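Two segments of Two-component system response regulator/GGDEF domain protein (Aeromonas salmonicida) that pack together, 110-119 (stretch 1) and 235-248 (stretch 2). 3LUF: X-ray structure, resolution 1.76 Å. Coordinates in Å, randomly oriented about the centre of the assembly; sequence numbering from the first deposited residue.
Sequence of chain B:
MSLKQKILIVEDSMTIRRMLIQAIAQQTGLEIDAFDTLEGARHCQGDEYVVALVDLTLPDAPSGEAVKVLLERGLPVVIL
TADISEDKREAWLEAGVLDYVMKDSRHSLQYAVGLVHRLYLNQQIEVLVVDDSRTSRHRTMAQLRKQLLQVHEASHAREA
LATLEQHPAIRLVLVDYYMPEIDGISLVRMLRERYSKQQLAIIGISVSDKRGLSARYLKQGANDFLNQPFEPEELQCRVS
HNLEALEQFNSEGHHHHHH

Stretch 1 (110-119) QYAVGLVHRL
Stretch 2 235-248: LQCRVSHNLEALEQ

The strongest interaction between the two segments is a bidentate salt bridge between R118 and E247. R118 NH1 donates to E247 OE2 at 2.9 Å and R118 NH2 donates to E247 OE1 at 3.0 Å, both with N-H...O angles of 175°, so each bond is nearly linear. The carboxylate meets the guanidinium at its edge, near its plane, as a paired arrangement requires. R118 reaches it with chi1 -165° (t), chi2 68° (p), chi3 -99°, between wells, and chi4 155°; E247 answers with chi1 -70° (m), chi2 151° (t) and chi3 4°. The CA-to-CB bond of R118 points sideways, that of E247 toward the other helix.

A second acid lies farther off. R118 NH2 and E244 OE2 are 4.2 Å apart, opposite charges near each other but beyond a salt bridge. Water 1 spans this gap, accepting from R118 NH2 at 3.0 Å and donating to E244 OE2 at 2.6 Å. The E244 side chain adopts chi1 164° (t), chi2 98°, between wells, and chi3 179°.

These contacts hang on two helices. Residues 110-119 belong to one that extends beyond the segment at both ends and is kinked where the N atoms of Y111 and A112 lack bonds to the preceding turn; from L115 N to Y111 O (3.0 Å) onward, i to i-4 bonding is regular. Residues 235-248 continue a helix begun earlier, with its last turn loosening: the bond from Q248 N to E244 O, 2.9 Å, is weak, and Q248 has phi/psi -127/-25. The axes approach to 11.4 Å, their N-to-C directions 66° apart. The register is set by R118 CA and S240 CA, 7.0 Å apart.

At this crossing R118 acts as a knob among S240, L243, E244 and E247, and 125 Å² of it is covered, out of 322 Å² buried over both sides. L243 CB lies over one face of the guanidinium, 3.7 Å from R118 NH1; L243 is m,t (-60°, 176°). The aliphatic part of the arginine packs as well, with R118 CG 3.4 Å from S240 OG. S240 has chi1 -62° (m), placing its OG 3.0 Å from Q236 O.

Toward the N-terminal ends, Q236 extends with chi1 173° (t), chi2 168° (t) and chi3 -120°. Its OE1 lies 3.6 Å from L115 CD1, with L115 t,p (177°, 54°). Y111, chi1 -179° (t) and chi2 87°, brings its OH to 3.4 Å from Q236 NE2, but the angle is too poor for a hydrogen bond.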

# COMPACT_ATOMS: atom_id res chain seq x y z
N GLN B 110 14.98 12.08 4.76
CA GLN B 110 14.51 11.66 3.47
C GLN B 110 12.98 11.64 3.40
O GLN B 110 12.41 11.87 2.35
CB GLN B 110 15.10 10.29 3.12
CG GLN B 110 14.87 9.85 1.70
CD GLN B 110 15.51 10.77 0.68
OE1 GLN B 110 16.49 11.48 0.96
NE2 GLN B 110 14.97 10.77 -0.51
N TYR B 111 12.30 11.38 4.52
CA TYR B 111 10.84 11.44 4.56
C TYR B 111 10.30 12.79 4.00
O TYR B 111 9.29 12.84 3.28
CB TYR B 111 10.31 11.20 5.98
CG TYR B 111 8.81 11.23 6.11
CD1 TYR B 111 8.03 10.07 5.89
CD2 TYR B 111 8.15 12.40 6.47
CE1 TYR B 111 6.61 10.11 6.01
CE2 TYR B 111 6.77 12.45 6.59
CZ TYR B 111 6.01 11.31 6.36
OH TYR B 111 4.66 11.42 6.51
N ALA B 112 10.97 13.88 4.36
CA ALA B 112 10.52 15.22 3.94
C ALA B 112 10.54 15.35 2.40
O ALA B 112 9.70 16.03 1.78
CB ALA B 112 11.42 16.27 4.61
N VAL B 113 11.48 14.66 1.76
CA VAL B 113 11.66 14.76 0.31
C VAL B 113 10.47 14.13 -0.44
O VAL B 113 9.84 14.76 -1.30
CB VAL B 113 12.99 14.09 -0.14
CG1 VAL B 113 13.17 14.21 -1.64
CG2 VAL B 113 14.18 14.71 0.58
N GLY B 114 10.13 12.90 -0.08
CA GLY B 114 8.96 12.25 -0.64
C GLY B 114 7.70 13.00 -0.33
O GLY B 114 6.83 13.10 -1.16
N LEU B 115 7.62 13.57 0.87
CA LEU B 115 6.43 14.31 1.28
C LEU B 115 6.23 15.54 0.42
O LEU B 115 5.12 15.76 -0.09
CB LEU B 115 6.56 14.76 2.73
CG LEU B 115 5.42 15.60 3.30
CD1 LEU B 115 4.07 14.94 3.16
CD2 LEU B 115 5.71 15.91 4.78
N VAL B 116 7.26 16.35 0.26
CA VAL B 116 7.05 17.64 -0.46
C VAL B 116 6.77 17.42 -1.94
O VAL B 116 6.03 18.19 -2.58
CB VAL B 116 8.19 18.69 -0.24
CG1 VAL B 116 8.26 19.03 1.28
CG2 VAL B 116 9.54 18.19 -0.81
N HIS B 117 7.36 16.36 -2.48
CA HIS B 117 7.09 15.96 -3.86
C HIS B 117 5.61 15.56 -3.99
O HIS B 117 4.90 15.99 -4.91
CB HIS B 117 8.07 14.85 -4.25
CG HIS B 117 7.85 14.27 -5.61
ND1 HIS B 117 8.17 14.93 -6.78
CD2 HIS B 117 7.43 13.04 -5.98
CE1 HIS B 117 7.94 14.14 -7.81
NE2 HIS B 117 7.48 12.99 -7.35
N ARG B 118 5.12 14.76 -3.06
CA ARG B 118 3.74 14.39 -3.04
C ARG B 118 2.83 15.60 -2.83
O ARG B 118 1.80 15.74 -3.50
CB ARG B 118 3.57 13.38 -1.88
CG ARG B 118 2.33 12.61 -1.85
CD ARG B 118 2.23 11.60 -3.01
NE ARG B 118 1.40 12.16 -4.06
CZ ARG B 118 1.49 11.81 -5.34
NH1 ARG B 118 0.65 12.34 -6.22
NH2 ARG B 118 2.40 10.91 -5.75
N LEU B 119 3.18 16.48 -1.88
CA LEU B 119 2.31 17.65 -1.65
C LEU B 119 2.21 18.52 -2.88
O LEU B 119 1.13 19.00 -3.20
CB LEU B 119 2.85 18.52 -0.48
CG LEU B 119 2.74 17.83 0.89
CD1 LEU B 119 3.51 18.69 1.94
CD2 LEU B 119 1.31 17.60 1.37
N LEU B 235 -3.59 6.83 6.65
CA LEU B 235 -4.40 7.28 5.52
C LEU B 235 -3.51 7.96 4.49
O LEU B 235 -3.59 7.63 3.31
CB LEU B 235 -5.53 8.25 5.97
CG LEU B 235 -6.28 8.91 4.79
CD1 LEU B 235 -7.09 7.91 4.00
CD2 LEU B 235 -7.15 10.03 5.31
N GLN B 236 -2.68 8.90 4.94
CA GLN B 236 -1.72 9.56 4.06
C GLN B 236 -0.84 8.59 3.30
O GLN B 236 -0.68 8.74 2.10
CB GLN B 236 -0.84 10.56 4.81
CG GLN B 236 0.28 11.16 3.96
CD GLN B 236 0.95 12.36 4.64
OE1 GLN B 236 0.95 13.48 4.11
NE2 GLN B 236 1.45 12.15 5.85
N CYS B 237 -0.27 7.59 3.99
CA CYS B 237 0.61 6.60 3.36
C CYS B 237 -0.14 5.84 2.27
O CYS B 237 0.37 5.68 1.16
CB CYS B 237 1.10 5.60 4.42
SG CYS B 237 2.09 4.28 3.82
N ARG B 238 -1.35 5.39 2.58
CA ARG B 238 -2.11 4.61 1.58
C ARG B 238 -2.46 5.44 0.33
O ARG B 238 -2.39 4.95 -0.82
CB ARG B 238 -3.40 4.09 2.19
CG ARG B 238 -3.18 3.06 3.27
CD ARG B 238 -3.17 1.62 2.70
NE ARG B 238 -2.18 1.38 1.66
CZ ARG B 238 -0.88 1.20 1.86
NH1 ARG B 238 -0.37 1.29 3.09
NH2 ARG B 238 -0.06 0.98 0.83
N VAL B 239 -2.91 6.66 0.60
CA VAL B 239 -3.30 7.56 -0.47
C VAL B 239 -2.08 7.85 -1.32
O VAL B 239 -2.14 7.68 -2.53
CB VAL B 239 -3.99 8.82 0.05
CG1 VAL B 239 -4.04 9.90 -1.08
CG2 VAL B 239 -5.37 8.48 0.55
N SER B 240 -0.95 8.19 -0.69
CA SER B 240 0.25 8.48 -1.49
C SER B 240 0.67 7.29 -2.35
O SER B 240 0.97 7.45 -3.54
CB SER B 240 1.42 8.92 -0.60
OG SER B 240 1.01 10.10 0.04
N HIS B 241 0.65 6.08 -1.77
CA HIS B 241 1.03 4.88 -2.52
C HIS B 241 0.13 4.65 -3.75
O HIS B 241 0.64 4.28 -4.82
CB HIS B 241 1.02 3.62 -1.65
CG HIS B 241 2.27 3.41 -0.84
ND1 HIS B 241 3.47 3.08 -1.41
CD2 HIS B 241 2.47 3.43 0.50
CE1 HIS B 241 4.38 2.92 -0.45
NE2 HIS B 241 3.80 3.15 0.71
N ASN B 242 -1.16 4.85 -3.57
CA ASN B 242 -2.11 4.66 -4.68
C ASN B 242 -1.97 5.71 -5.77
O ASN B 242 -2.04 5.40 -6.99
CB ASN B 242 -3.56 4.56 -4.18
CG ASN B 242 -3.83 3.21 -3.57
OD1 ASN B 242 -3.64 3.00 -2.37
ND2 ASN B 242 -4.13 2.25 -4.42
N LEU B 243 -1.74 6.94 -5.35
CA LEU B 243 -1.47 8.03 -6.32
C LEU B 243 -0.17 7.79 -7.09
O LEU B 243 -0.09 7.97 -8.31
CB LEU B 243 -1.52 9.42 -5.67
CG LEU B 243 -2.84 9.83 -5.03
CD1 LEU B 243 -2.69 11.18 -4.35
CD2 LEU B 243 -4.00 9.86 -6.03
N GLU B 244 0.87 7.36 -6.38
CA GLU B 244 2.12 7.03 -7.05
C GLU B 244 1.93 5.89 -8.07
O GLU B 244 2.45 5.95 -9.17
CB GLU B 244 3.18 6.68 -6.00
CG GLU B 244 4.40 5.96 -6.55
CD GLU B 244 5.54 6.90 -6.80
OE1 GLU B 244 6.61 6.40 -7.23
OE2 GLU B 244 5.40 8.13 -6.55
N ALA B 245 1.18 4.85 -7.69
CA ALA B 245 0.93 3.73 -8.62
C ALA B 245 0.23 4.22 -9.87
O ALA B 245 0.54 3.74 -10.98
CB ALA B 245 0.12 2.63 -7.94
N LEU B 246 -0.72 5.13 -9.72
CA LEU B 246 -1.38 5.70 -10.90
C LEU B 246 -0.42 6.43 -11.83
O LEU B 246 -0.61 6.46 -13.05
CB LEU B 246 -2.54 6.64 -10.51
CG LEU B 246 -3.81 5.98 -9.99
CD1 LEU B 246 -4.74 7.04 -9.50
CD2 LEU B 246 -4.53 5.11 -11.03
N GLU B 247 0.62 7.03 -11.25
CA GLU B 247 1.56 7.83 -12.04
C GLU B 247 2.66 6.98 -12.65
O GLU B 247 3.28 7.38 -13.65
CB GLU B 247 2.22 8.90 -11.13
CG GLU B 247 1.23 9.98 -10.72
CD GLU B 247 1.51 10.63 -9.37
OE1 GLU B 247 2.54 10.30 -8.73
OE2 GLU B 247 0.69 11.48 -8.97
N GLN B 248 2.94 5.82 -12.04
CA GLN B 248 4.18 5.11 -12.32
C GLN B 248 4.04 3.65 -12.74
O GLN B 248 4.97 3.12 -13.33
CB GLN B 248 5.13 5.14 -11.12
CG GLN B 248 5.64 6.49 -10.75
CD GLN B 248 6.32 7.26 -11.87
OE1 GLN B 248 6.72 6.70 -12.92
NE2 GLN B 248 6.49 8.56 -11.64
O HOH W 1 4.95 9.83 -4.61